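Local structure of pullulanase C protein (Klebsiella pneumoniae subsp. pneumoniae NTUH-K2044, 5HJ1) at residues R8-E11 against I16-Y19; I22-S27 against L32-N37; I57-I62 against Q71-N76; L36-G39 against L44-Q47; T84-R89 against R93-F98. The protein probably helps the type II secretion system assemble or recognise its exported proteins, this fragment being its PDZ domain with a fatty acid bound. All blocks are in the same frame, centred on the assembly; numbering follows the deposited sequence. Where two conformers were deposited one is given.

Four of the contacts surround one greasy groove, filled by vaccenic acid, in a small PDZ domain. Contact 1 (8-11 with 16-19) and contact 5 (84-89 with 93-98) both touch the lipid although their centres lie about 18 Å apart on opposite sides of the chain's centre. Contacts 2 and 4 share L36 and N37, and L36 CD1 meets L85 CD2 of contact 5 at 3.9 Å. Contact 4 also lends L44 to the pocket, where L44 CD1 lies 3.6 Å from Y19 CB of contact 1. Contact 3 joins the helix to the sheet, and its turn residue N60 probably hydrogen-bonds strand 82-89, N60 N lying 2.7 Å from T84 O.

Contact 1: residues R8-E11 against I16-Y19; sequences RLRE and ILTY. With VCA (vaccenic acid), chain B.
The guanidinium of R10 carries methyl CD1 of L17 over one face, 3.2 Å above its plane and displaced toward the rim, on the NH2 side. A second flat group, the Y19 ring, turns one face to the fatty acid: VCA C7 sits 3.7 Å above the ring plane, again off centre, so that an aromatic surface packs on the alkyl chain. At the far end of the same side chain, Y19 OH approaches carboxylate oxygen O2 of vaccenic acid at 2.4 Å, a very short distance that must be counted doubtful.

R10 reaches L17 because its chain runs extended from the backbone and then bends at chi3 (-68°), folding the guanidinium over the leucine. A branched aliphatic tip suits that flat, poorly hydrated face, and R10 is exposed, so its N-H groups can probably be solvated. Deeper in, L9 and I16 cross at about a right angle, with L9 CD2 4.1 Å from I16 CD1. Both are buried and both line the lipid: L9 CD2 lies 3.9 Å from VCA C15, and I16 CG2 lies 4.0 Å from VCA C13. No hydrogen bond joins the two segments, so van der Waals contacts, including a methyl on a guanidinium face, hold them together.

Around this corner, L9 also rests on L74 of helix 67-77 and on I22 of strand 20-27, R8 hydrogen-bonds the carbonyl of Q71, and L17 leans on I22; helices 5-9 and 16-19 thus border the lipid, with helix 67-77 and strand 20-27 packed against them.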
# COMPACT_ATOMS: atom_id res chain seq x y z
N ARG A 8 -5.37 -9.95 -3.88
CA ARG A 8 -6.57 -9.53 -3.16
C ARG A 8 -6.97 -8.07 -3.36
O ARG A 8 -8.13 -7.77 -3.27
CB ARG A 8 -6.51 -9.83 -1.66
CG ARG A 8 -6.53 -11.33 -1.36
CD ARG A 8 -7.41 -11.59 -0.16
NE ARG A 8 -6.91 -10.96 1.06
CZ ARG A 8 -7.67 -10.64 2.12
NH1 ARG A 8 -8.99 -10.79 2.11
NH2 ARG A 8 -7.10 -10.11 3.19
N LEU A 9 -6.03 -7.13 -3.61
CA LEU A 9 -6.42 -5.70 -3.87
C LEU A 9 -7.20 -5.49 -5.18
O LEU A 9 -7.91 -4.49 -5.37
CB LEU A 9 -5.18 -4.77 -3.94
CG LEU A 9 -4.47 -4.33 -2.67
CD1 LEU A 9 -3.14 -3.67 -2.99
CD2 LEU A 9 -5.33 -3.37 -1.85
N ARG A 10 -7.02 -6.44 -6.09
CA ARG A 10 -7.69 -6.41 -7.37
C ARG A 10 -9.24 -6.53 -7.28
O ARG A 10 -9.95 -6.16 -8.22
CB ARG A 10 -7.06 -7.50 -8.25
CG ARG A 10 -7.64 -7.62 -9.64
CD ARG A 10 -6.84 -8.57 -10.52
NE ARG A 10 -5.50 -8.07 -10.86
CZ ARG A 10 -4.36 -8.41 -10.26
NH1 ARG A 10 -4.34 -9.28 -9.26
NH2 ARG A 10 -3.22 -7.88 -10.68
N GLU A 11 -9.76 -7.00 -6.14
CA GLU A 11 -11.22 -7.19 -5.94
C GLU A 11 -12.00 -5.91 -5.65
O GLU A 11 -13.22 -5.90 -5.68
CB GLU A 11 -11.45 -8.08 -4.73
CG GLU A 11 -10.66 -9.38 -4.70
CD GLU A 11 -10.96 -10.20 -3.45
OE1 GLU A 11 -12.15 -10.24 -3.04
OE2 GLU A 11 -10.03 -10.82 -2.89
N ILE A 16 -7.65 -0.04 -7.96
CA ILE A 16 -6.40 0.29 -7.28
C ILE A 16 -5.15 -0.02 -8.11
O ILE A 16 -4.23 0.80 -8.14
CB ILE A 16 -6.31 -0.42 -5.93
CG1 ILE A 16 -7.47 0.13 -5.07
CG2 ILE A 16 -4.91 -0.23 -5.30
CD1 ILE A 16 -7.68 -0.66 -3.84
N LEU A 17 -5.13 -1.14 -8.83
CA LEU A 17 -3.96 -1.52 -9.60
C LEU A 17 -3.79 -0.68 -10.88
O LEU A 17 -2.76 -0.81 -11.52
CB LEU A 17 -3.92 -3.03 -9.81
CG LEU A 17 -3.73 -3.82 -8.47
CD1 LEU A 17 -3.93 -5.30 -8.83
CD2 LEU A 17 -2.42 -3.55 -7.79
N THR A 18 -4.79 0.11 -11.22
CA THR A 18 -4.60 1.07 -12.31
C THR A 18 -3.70 2.21 -11.82
O THR A 18 -2.97 2.82 -12.63
CB THR A 18 -5.92 1.66 -12.76
OG1 THR A 18 -6.77 0.60 -13.27
CG2 THR A 18 -5.75 2.65 -13.89
N TYR A 19 -3.72 2.49 -10.51
CA TYR A 19 -2.93 3.59 -9.95
C TYR A 19 -1.62 3.16 -9.38
O TYR A 19 -0.73 4.01 -9.18
CB TYR A 19 -3.74 4.33 -8.82
CG TYR A 19 -5.00 4.98 -9.24
CD1 TYR A 19 -4.97 6.29 -9.74
CD2 TYR A 19 -6.17 4.29 -9.19
CE1 TYR A 19 -6.15 6.95 -10.06
CE2 TYR A 19 -7.35 4.89 -9.62
CZ TYR A 19 -7.28 6.22 -10.06
OH TYR A 19 -8.43 6.92 -10.46
O2 VCA B . -9.57 8.55 -9.17
C1 VCA B . -10.48 9.03 -8.45
O1 VCA B . -11.20 9.98 -8.83
C2 VCA B . -10.67 8.44 -7.07
C3 VCA B . -11.84 7.45 -7.07
C4 VCA B . -11.38 6.04 -6.73
C5 VCA B . -10.09 6.04 -5.92
C6 VCA B . -8.90 6.33 -6.82
C7 VCA B . -7.57 6.11 -6.10
C8 VCA B . -7.57 4.90 -5.17
C9 VCA B . -6.20 4.79 -4.51
C10 VCA B . -6.05 3.72 -3.43
C11 VCA B . -4.72 3.94 -2.82
C12 VCA B . -4.06 3.07 -2.07
C13 VCA B . -4.47 1.65 -1.76
C14 VCA B . -3.16 1.07 -1.28
C15 VCA B . -3.14 -0.36 -0.77
C16 VCA B . -1.66 -0.72 -0.82
C17 VCA B . -1.26 -1.84 0.10
C18 VCA B . 0.21 -2.09 -0.14

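Contact 2: residues I22-S27 against L32-N37; sequences ISPVLS and LGYRLN
I22 and P24 meet Y34 on one face of a beta hairpin, strands 20-27 and 30-38 of the PDZ sheet, while V25 meets R35 on the other. Methyl CG2 of I22 touches the root of the tyrosine, 3.9 Å from Y34 CB, and next to it I22 and L36 lie side by side, pointing the same way. A bulky aliphatic residue suits the place of I22, where helix 5-9 covers it, and L36 is buried. The Y34 ring meets the proline at a slant, with Y34 CE2 3.8 Å from P24 CB; its other neighbours include the fatty acid.

On the V25 face the side chains cross obliquely, V25 CG2 coming 3.7 Å from R35 CB. The arginine, bent at both chi2 and chi3, folds back, and NH1 ends on the carbonyl of N53.

Toward the hairpin turn, L32 spreads its branches round S27 CB. P24 and Y34 form a non-hydrogen-bonded pair, where the pairing does not need the N-H that proline lacks. S23 and R35 form a hydrogen-bonded pair. At G33 (phi 144°) a CB would collide with the carbonyl O of L32, so glycine fits, and G33 O accepts from V25 N at 2.9 Å.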
# COMPACT_ATOMS: atom_id res chain seq x y z
N ILE A 22 2.70 -2.83 -7.61
CA ILE A 22 3.05 -3.26 -6.24
C ILE A 22 3.84 -4.54 -6.24
O ILE A 22 3.52 -5.48 -6.96
CB ILE A 22 1.76 -3.45 -5.42
CG1 ILE A 22 0.94 -2.20 -5.39
CG2 ILE A 22 2.05 -3.89 -3.96
CD1 ILE A 22 -0.43 -2.30 -4.75
N SER A 23 4.99 -4.57 -5.57
CA SER A 23 5.74 -5.85 -5.38
C SER A 23 6.14 -6.04 -3.91
O SER A 23 6.83 -5.14 -3.33
CB SER A 23 7.04 -5.85 -6.12
OG SER A 23 6.76 -5.71 -7.48
N PRO A 24 5.83 -7.23 -3.28
CA PRO A 24 6.36 -7.48 -1.96
C PRO A 24 7.88 -7.43 -2.03
O PRO A 24 8.45 -7.85 -3.04
CB PRO A 24 5.85 -8.87 -1.64
CG PRO A 24 5.57 -9.47 -2.91
CD PRO A 24 5.14 -8.37 -3.83
N VAL A 25 8.49 -7.00 -0.94
CA VAL A 25 9.98 -6.96 -0.85
C VAL A 25 10.43 -7.90 0.25
O VAL A 25 10.09 -7.73 1.40
CB VAL A 25 10.47 -5.54 -0.55
CG1 VAL A 25 12.00 -5.53 -0.47
CG2 VAL A 25 9.96 -4.55 -1.57
N LEU A 26 11.12 -8.95 -0.16
CA LEU A 26 11.66 -9.92 0.78
C LEU A 26 13.11 -9.70 1.09
O LEU A 26 13.88 -9.41 0.23
CB LEU A 26 11.58 -11.36 0.20
CG LEU A 26 10.20 -11.78 -0.24
CD1 LEU A 26 10.26 -13.22 -0.66
CD2 LEU A 26 9.19 -11.60 0.84
N SER A 27 13.39 -9.96 2.35
CA SER A 27 14.76 -10.03 2.88
C SER A 27 14.86 -11.24 3.83
O SER A 27 14.20 -11.27 4.90
CB SER A 27 15.05 -8.76 3.64
OG SER A 27 16.35 -8.85 4.19
N LEU A 32 9.69 -7.00 4.07
CA LEU A 32 10.03 -5.62 4.46
C LEU A 32 8.87 -4.62 4.24
O LEU A 32 8.80 -3.57 4.87
CB LEU A 32 11.22 -5.10 3.66
CG LEU A 32 12.51 -5.88 3.87
CD1 LEU A 32 13.64 -5.19 3.12
CD2 LEU A 32 12.86 -5.99 5.32
N GLY A 33 8.00 -5.02 3.36
CA GLY A 33 6.86 -4.15 2.98
C GLY A 33 6.61 -4.37 1.53
O GLY A 33 7.00 -5.35 0.92
N TYR A 34 5.86 -3.43 0.95
CA TYR A 34 5.45 -3.51 -0.46
C TYR A 34 5.97 -2.33 -1.19
O TYR A 34 5.65 -1.16 -0.83
CB TYR A 34 3.91 -3.57 -0.60
CG TYR A 34 3.36 -4.86 -0.07
CD1 TYR A 34 3.12 -5.03 1.31
CD2 TYR A 34 3.16 -5.95 -0.89
CE1 TYR A 34 2.71 -6.28 1.78
CE2 TYR A 34 2.71 -7.18 -0.40
CZ TYR A 34 2.48 -7.31 0.96
OH TYR A 34 2.04 -8.56 1.47
N ARG A 35 6.74 -2.56 -2.23
CA ARG A 35 7.35 -1.46 -3.02
C ARG A 35 6.28 -0.94 -3.97
O ARG A 35 5.65 -1.67 -4.72
CB ARG A 35 8.51 -2.03 -3.84
CG ARG A 35 9.41 -0.99 -4.58
CD ARG A 35 10.19 -0.13 -3.68
NE ARG A 35 11.13 -0.91 -2.86
CZ ARG A 35 11.71 -0.48 -1.78
NH1 ARG A 35 11.46 0.73 -1.34
NH2 ARG A 35 12.54 -1.27 -1.08
N LEU A 36 6.09 0.38 -3.98
CA LEU A 36 5.08 1.04 -4.76
C LEU A 36 5.68 1.87 -5.88
O LEU A 36 6.66 2.59 -5.68
CB LEU A 36 4.23 2.02 -3.92
CG LEU A 36 3.66 1.42 -2.65
CD1 LEU A 36 2.92 2.53 -1.90
CD2 LEU A 36 2.77 0.26 -2.93
N ASN A 37 5.05 1.79 -7.06
CA ASN A 37 5.41 2.61 -8.22
C ASN A 37 4.12 2.92 -8.93
O ASN A 37 3.06 2.32 -8.70
CB ASN A 37 6.45 1.90 -9.08
CG ASN A 37 7.83 2.16 -8.60
OD1 ASN A 37 8.25 3.31 -8.50
ND2 ASN A 37 8.52 1.11 -8.17

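Contact 3: residues I57-I62 against Q71-N76; sequences IALNGI and QQALQN
A73 puts its methyl into a shallow hollow formed by I62, whose CB, CG2 and CD1 all close on it. The tightest of these approaches is I62 CD1 to A73 CB, 3.5 Å. With CG1 beside its backbone N and CG2 beside the carbonyl carbon (chi1 -61°), the isoleucine opens both branches toward the helix, and CD1 passes on toward N76. A small residue is what lets the helix come this near, with the I62 and A73 CA atoms 6.2 Å apart.

L59 supplies the second bump. Its CD2 approaches the same methyl less closely, 4.1 Å from A73 CB, and also lies 4.3 Å from L74 CD2, so the leucine tip settles into the notch between A73 and the inward-reaching end of L74. No direct hydrogen bond spans the contact. A water does so instead: it accepts from N60 ND2 at 2.7 Å and donates to A73 O at 2.8 Å, while N60 OD1 accepts a hydrogen bond from T84 N.

N60 and G61 both hold positive phi angles, which asparagine and glycine accept readily, and form the middle of a type I' turn from L59 to I62. Upstream, I57 and A58 both face T86 in a classic beta bulge. A helix packed against a curled antiparallel sheet is part of the PDZ fold; here L59 and I62, flanking the turn, provide the seat for helix 67-77.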
# COMPACT_ATOMS: atom_id res chain seq x y z
N ILE A 57 4.42 0.11 4.51
CA ILE A 57 4.59 -0.71 5.71
C ILE A 57 3.33 -0.81 6.61
O ILE A 57 3.29 -1.72 7.48
CB ILE A 57 5.83 -0.27 6.54
CG1 ILE A 57 5.67 1.12 7.05
CG2 ILE A 57 7.11 -0.45 5.73
CD1 ILE A 57 6.69 1.53 8.08
N ALA A 58 2.35 0.04 6.45
CA ALA A 58 1.10 -0.04 7.24
C ALA A 58 -0.07 0.42 6.42
O ALA A 58 0.06 1.31 5.58
CB ALA A 58 1.21 0.76 8.55
N LEU A 59 -1.23 -0.13 6.74
CA LEU A 59 -2.50 0.24 6.08
C LEU A 59 -3.47 0.46 7.23
O LEU A 59 -3.73 -0.44 8.03
CB LEU A 59 -2.99 -0.88 5.16
CG LEU A 59 -4.39 -0.71 4.56
CD1 LEU A 59 -4.53 0.45 3.63
CD2 LEU A 59 -4.79 -1.99 3.78
N ASN A 60 -3.95 1.73 7.36
CA ASN A 60 -4.82 2.10 8.49
C ASN A 60 -4.27 1.71 9.82
O ASN A 60 -4.95 1.22 10.74
CB ASN A 60 -6.21 1.52 8.33
CG ASN A 60 -6.87 2.00 7.09
OD1 ASN A 60 -6.86 3.21 6.79
ND2 ASN A 60 -7.44 1.10 6.34
N GLY A 61 -2.98 1.92 9.96
CA GLY A 61 -2.29 1.65 11.14
C GLY A 61 -1.94 0.19 11.48
O GLY A 61 -1.36 -0.08 12.51
N ILE A 62 -2.31 -0.76 10.59
CA ILE A 62 -2.04 -2.17 10.71
C ILE A 62 -0.77 -2.50 9.92
O ILE A 62 -0.67 -2.14 8.74
CB ILE A 62 -3.25 -2.96 10.20
CG1 ILE A 62 -4.52 -2.65 11.02
CG2 ILE A 62 -2.92 -4.47 10.36
CD1 ILE A 62 -5.81 -3.09 10.34
N GLN A 71 -3.84 -9.52 6.54
CA GLN A 71 -5.08 -10.12 6.08
C GLN A 71 -6.25 -9.37 6.65
O GLN A 71 -7.19 -9.07 5.95
CB GLN A 71 -5.19 -11.60 6.47
CG GLN A 71 -4.13 -12.49 5.84
CD GLN A 71 -4.30 -12.67 4.34
OE1 GLN A 71 -3.51 -12.12 3.57
NE2 GLN A 71 -5.33 -13.40 3.92
N GLN A 72 -6.18 -9.09 7.94
CA GLN A 72 -7.26 -8.36 8.63
C GLN A 72 -7.41 -6.96 8.02
O GLN A 72 -8.51 -6.55 7.66
CB GLN A 72 -6.98 -8.36 10.13
CG GLN A 72 -8.05 -7.75 11.02
CD GLN A 72 -7.91 -8.17 12.50
OE1 GLN A 72 -8.61 -7.64 13.37
NE2 GLN A 72 -7.01 -9.13 12.78
N ALA A 73 -6.30 -6.27 7.83
CA ALA A 73 -6.36 -4.93 7.23
C ALA A 73 -7.03 -4.92 5.85
O ALA A 73 -7.85 -4.06 5.53
CB ALA A 73 -4.97 -4.36 7.14
N LEU A 74 -6.71 -5.90 5.03
CA LEU A 74 -7.28 -5.98 3.69
C LEU A 74 -8.78 -6.29 3.66
O LEU A 74 -9.52 -5.73 2.83
CB LEU A 74 -6.52 -7.06 2.90
CG LEU A 74 -5.09 -6.69 2.58
CD1 LEU A 74 -4.29 -7.92 2.16
CD2 LEU A 74 -5.06 -5.63 1.48
N GLN A 75 -9.24 -7.16 4.54
CA GLN A 75 -10.69 -7.47 4.55
C GLN A 75 -11.44 -6.20 4.98
O GLN A 75 -12.53 -5.89 4.46
CB GLN A 75 -11.03 -8.67 5.44
CG GLN A 75 -10.60 -8.57 6.90
CD GLN A 75 -10.87 -9.84 7.69
OE1 GLN A 75 -11.53 -10.76 7.21
NE2 GLN A 75 -10.35 -9.89 8.93
N ASN A 76 -10.82 -5.44 5.87
CA ASN A 76 -11.40 -4.18 6.35
C ASN A 76 -11.50 -3.05 5.31
O ASN A 76 -12.38 -2.19 5.46
CB ASN A 76 -10.65 -3.63 7.55
CG ASN A 76 -10.78 -4.47 8.78
OD1 ASN A 76 -11.57 -5.43 8.84
ND2 ASN A 76 -10.00 -4.11 9.81
O HOH W 1 -7.44 -1.58 6.83

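Contact 4: residues L36-G39 against L44-Q47; sequences LNPG and LFRQ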
# COMPACT_ATOMS: atom_id res chain seq x y z
N LEU A 36 6.09 0.38 -3.98
CA LEU A 36 5.08 1.04 -4.76
C LEU A 36 5.68 1.87 -5.88
O LEU A 36 6.66 2.59 -5.68
CB LEU A 36 4.23 2.02 -3.92
CG LEU A 36 3.66 1.42 -2.65
CD1 LEU A 36 2.92 2.53 -1.90
CD2 LEU A 36 2.77 0.26 -2.93
N ASN A 37 5.05 1.79 -7.06
CA ASN A 37 5.41 2.61 -8.22
C ASN A 37 4.12 2.92 -8.93
O ASN A 37 3.06 2.32 -8.70
CB ASN A 37 6.45 1.90 -9.08
CG ASN A 37 7.83 2.16 -8.60
OD1 ASN A 37 8.25 3.31 -8.50
ND2 ASN A 37 8.52 1.11 -8.17
N PRO A 38 4.16 3.88 -9.87
CA PRO A 38 2.92 4.21 -10.55
C PRO A 38 2.38 3.08 -11.36
O PRO A 38 3.13 2.35 -12.03
CB PRO A 38 3.35 5.41 -11.42
CG PRO A 38 4.54 6.00 -10.80
CD PRO A 38 5.24 4.84 -10.16
N GLY A 39 1.05 2.99 -11.37
CA GLY A 39 0.33 2.17 -12.30
C GLY A 39 0.26 2.93 -13.68
O GLY A 39 0.92 4.01 -13.88
N LEU A 44 -1.41 9.56 -8.36
CA LEU A 44 -1.17 9.60 -6.91
C LEU A 44 0.25 9.98 -6.60
O LEU A 44 0.59 10.15 -5.42
CB LEU A 44 -1.44 8.26 -6.32
CG LEU A 44 -2.84 7.65 -6.46
CD1 LEU A 44 -2.87 6.23 -5.87
CD2 LEU A 44 -3.88 8.60 -5.97
N PHE A 45 1.14 10.07 -7.59
CA PHE A 45 2.56 10.31 -7.41
C PHE A 45 2.84 11.78 -7.60
O PHE A 45 2.78 12.31 -8.73
CB PHE A 45 3.36 9.38 -8.31
CG PHE A 45 3.34 7.97 -7.86
CD1 PHE A 45 2.22 7.15 -8.11
CD2 PHE A 45 4.37 7.40 -7.12
CE1 PHE A 45 2.12 5.85 -7.57
CE2 PHE A 45 4.28 6.11 -6.63
CZ PHE A 45 3.20 5.33 -6.85
N ARG A 46 3.09 12.50 -6.49
CA ARG A 46 3.18 13.94 -6.45
C ARG A 46 3.77 14.31 -5.09
O ARG A 46 3.90 13.47 -4.22
CB ARG A 46 1.80 14.54 -6.64
CG ARG A 46 0.85 14.06 -5.51
CD ARG A 46 -0.52 14.42 -5.71
NE ARG A 46 -0.67 15.84 -5.60
CZ ARG A 46 -1.81 16.45 -5.95
NH1 ARG A 46 -2.84 15.77 -6.38
NH2 ARG A 46 -1.90 17.75 -5.90
N GLN A 47 4.15 15.59 -4.98
CA GLN A 47 4.86 16.03 -3.74
C GLN A 47 4.26 15.71 -2.37
O GLN A 47 4.95 15.17 -1.47
CB GLN A 47 5.22 17.48 -3.86
CG GLN A 47 6.19 17.93 -2.79
CD GLN A 47 6.50 19.40 -2.92
OE1 GLN A 47 5.62 20.26 -2.87
NE2 GLN A 47 7.78 19.69 -3.02
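P38 presents CG to the face of the F45 ring in a CH-pi contact that dominates the meeting of the two segments. The carbon stands almost over the middle of the ring, P38 CG lying 3.7 Å from the F45 centroid and 12° off the normal. Proline suits the spot: its rigid ring presents C-H groups to the pi face with little conformational freedom to give up. F45, with CG anti to its carbonyl carbon (chi1 -72°), swings its ring toward the strand end, and chi2 of 78° turns the broad face to the proline.

Van der Waals contact with the main chain adds to this. The peptide link between N37 and P38 also lies near the ring: N37 C is 3.3 Å from F45 CZ, and P38 CA is 3.5 Å from F45 CE1. L36 gives a looser touch through its carbonyl, L36 O lying 4.4 Å from F45 CE2. In the PDZ fold this is where strand 30-38 ends and the chain enters the long loop leading to strand 54-59, so F45 folds part of that loop back onto the strand end. Its remaining neighbours include L20 and L50, while L44, the residue just before F45, touches the bound fatty acid.

Hydrogen bonds do not cross the contact; polar needs are met outside it. N37 ND2 donates to the side chain of N53, the backbone of N37 pairs with S21, that of L36 with D54, and G39 N bonds the carbonyl of Y19, a residue of the lipid pocket.

Contact 5: residues T84-R89 against R93-F98; sequences TLTVER and RHDIAF. With VCA (vaccenic acid), chain B.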
# COMPACT_ATOMS: atom_id res chain seq x y z
N THR A 84 -5.60 5.13 5.01
CA THR A 84 -4.28 5.72 5.12
C THR A 84 -3.20 4.69 4.90
O THR A 84 -3.27 3.58 5.46
CB THR A 84 -4.09 6.29 6.49
OG1 THR A 84 -5.13 7.26 6.75
CG2 THR A 84 -2.75 6.92 6.71
N LEU A 85 -2.19 5.07 4.18
CA LEU A 85 -1.04 4.23 3.95
C LEU A 85 0.16 4.87 4.64
O LEU A 85 0.36 6.13 4.57
CB LEU A 85 -0.73 4.20 2.46
CG LEU A 85 -0.07 3.07 1.81
CD1 LEU A 85 -0.70 1.71 2.16
CD2 LEU A 85 -0.18 3.35 0.27
N THR A 86 0.93 4.10 5.41
CA THR A 86 2.20 4.52 5.95
C THR A 86 3.30 3.97 5.03
O THR A 86 3.33 2.76 4.81
CB THR A 86 2.42 4.02 7.36
OG1 THR A 86 1.34 4.46 8.19
CG2 THR A 86 3.70 4.54 7.92
N VAL A 87 4.14 4.86 4.54
CA VAL A 87 5.28 4.47 3.73
C VAL A 87 6.60 4.87 4.38
O VAL A 87 6.61 5.83 5.17
CB VAL A 87 5.20 5.08 2.29
CG1 VAL A 87 3.96 4.60 1.56
CG2 VAL A 87 5.27 6.57 2.32
N GLU A 88 7.66 4.13 4.09
CA GLU A 88 9.01 4.50 4.50
C GLU A 88 9.67 5.02 3.19
O GLU A 88 9.58 4.39 2.05
CB GLU A 88 9.69 3.26 5.05
CG GLU A 88 10.68 3.51 6.16
CD GLU A 88 11.09 2.21 6.81
OE1 GLU A 88 11.68 1.38 6.10
OE2 GLU A 88 10.78 2.00 8.01
N ARG A 89 10.29 6.18 3.30
CA ARG A 89 10.88 6.85 2.16
C ARG A 89 12.22 7.44 2.65
O ARG A 89 12.22 8.26 3.56
CB ARG A 89 9.83 7.92 1.74
CG ARG A 89 10.28 8.90 0.67
CD ARG A 89 9.21 9.93 0.59
NE ARG A 89 7.91 9.39 0.20
CZ ARG A 89 6.79 10.11 0.17
NH1 ARG A 89 6.79 11.39 0.57
NH2 ARG A 89 5.68 9.57 -0.26
N ARG A 93 9.20 7.72 7.89
CA ARG A 93 7.83 7.34 7.67
C ARG A 93 7.02 8.57 7.28
O ARG A 93 7.27 9.73 7.70
CB ARG A 93 7.20 6.69 8.89
CG ARG A 93 7.60 5.23 9.14
CD ARG A 93 7.13 4.83 10.52
NE ARG A 93 7.14 3.39 10.87
CZ ARG A 93 8.20 2.59 10.84
NH1 ARG A 93 9.35 2.97 10.30
NH2 ARG A 93 8.06 1.33 11.25
N HIS A 94 6.02 8.30 6.46
CA HIS A 94 5.08 9.31 5.99
C HIS A 94 3.71 8.68 5.88
O HIS A 94 3.58 7.57 5.32
CB HIS A 94 5.44 9.85 4.61
CG HIS A 94 6.77 10.54 4.48
ND1 HIS A 94 6.86 11.90 4.21
CD2 HIS A 94 8.02 10.06 4.40
CE1 HIS A 94 8.13 12.22 4.03
NE2 HIS A 94 8.86 11.13 4.18
N ASP A 95 2.66 9.33 6.28
CA ASP A 95 1.27 8.89 6.15
C ASP A 95 0.60 9.64 5.03
O ASP A 95 0.67 10.90 4.99
CB ASP A 95 0.43 9.09 7.43
CG ASP A 95 0.61 8.02 8.48
OD1 ASP A 95 1.32 7.02 8.35
OD2 ASP A 95 0.01 8.23 9.58
N ILE A 96 -0.09 8.93 4.17
CA ILE A 96 -0.78 9.47 3.06
C ILE A 96 -2.17 8.90 3.13
O ILE A 96 -2.33 7.70 3.37
CB ILE A 96 -0.15 9.03 1.74
CG1 ILE A 96 1.33 9.28 1.71
CG2 ILE A 96 -0.82 9.73 0.57
CD1 ILE A 96 1.73 10.69 1.96
N ALA A 97 -3.18 9.77 3.04
CA ALA A 97 -4.57 9.32 2.98
C ALA A 97 -5.16 9.41 1.58
O ALA A 97 -4.81 10.25 0.79
CB ALA A 97 -5.42 10.10 3.99
N PHE A 98 -6.08 8.48 1.33
CA PHE A 98 -6.72 8.35 0.06
C PHE A 98 -8.24 8.26 0.19
O PHE A 98 -8.71 7.40 0.88
CB PHE A 98 -6.23 7.04 -0.66
CG PHE A 98 -4.75 7.00 -0.88
CD1 PHE A 98 -4.17 7.56 -2.02
CD2 PHE A 98 -3.87 6.49 0.09
CE1 PHE A 98 -2.80 7.53 -2.17
CE2 PHE A 98 -2.52 6.51 -0.03
CZ PHE A 98 -1.97 7.02 -1.17
O2 VCA B . -9.57 8.55 -9.17
C1 VCA B . -10.48 9.03 -8.45
O1 VCA B . -11.20 9.98 -8.83
C2 VCA B . -10.67 8.44 -7.07
C3 VCA B . -11.84 7.45 -7.07
C4 VCA B . -11.38 6.04 -6.73
C5 VCA B . -10.09 6.04 -5.92
C6 VCA B . -8.90 6.33 -6.82
C7 VCA B . -7.57 6.11 -6.10
C8 VCA B . -7.57 4.90 -5.17
C9 VCA B . -6.20 4.79 -4.51
C10 VCA B . -6.05 3.72 -3.43
C11 VCA B . -4.72 3.94 -2.82
C12 VCA B . -4.06 3.07 -2.07
C13 VCA B . -4.47 1.65 -1.76
C14 VCA B . -3.16 1.07 -1.28
C15 VCA B . -3.14 -0.36 -0.77
C16 VCA B . -1.66 -0.72 -0.82
C17 VCA B . -1.26 -1.84 0.10
C18 VCA B . 0.21 -2.09 -0.14
O HOH W 2 11.48 11.33 3.05
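L85 and F98 pack closely on the lipid side of this strand pair. The ring of F98 takes L85 CB at its edge, 3.8 Å from F98 CE2, and offers one face to vaccenic acid, with VCA C11 3.6 Å above the plane toward the rim. An aromatic ring and a leucine give the alkyl chain an apolar wall. Beneath them, L85 and I96 make a pair of backbone bonds: L85 N to I96 O is 2.8 Å.

Strands 82-89 and 92-99 form a beta hairpin of the PDZ sheet, and V87 with H94 makes its second hydrogen-bonded pair. The face carrying T84, T86 and E88 is less covered. There T86 OG1 donates to D95 OD1 at 2.6 Å, reaching its syn side 32° out of the carboxylate plane; a short hydroxyl side chain reaches the neighbouring carboxylate across the pair. In the conformer given, and so only tentatively, R93 NH1 makes a salt bridge to E88 OE2 at 2.9 Å, the two planar groups being 51° apart.

H94 lies on the face of L85 and V87, where R89 covers its ring: R89 CD makes a CH-pi contact over the imidazole, and NH1 sits off-centre, 3.7 Å above the plane. R89 NE forms a salt bridge with D54, and NH2 bonds the carbonyl of G49. A water links R89 O and H94 NE2, the latter at 2.9 Å.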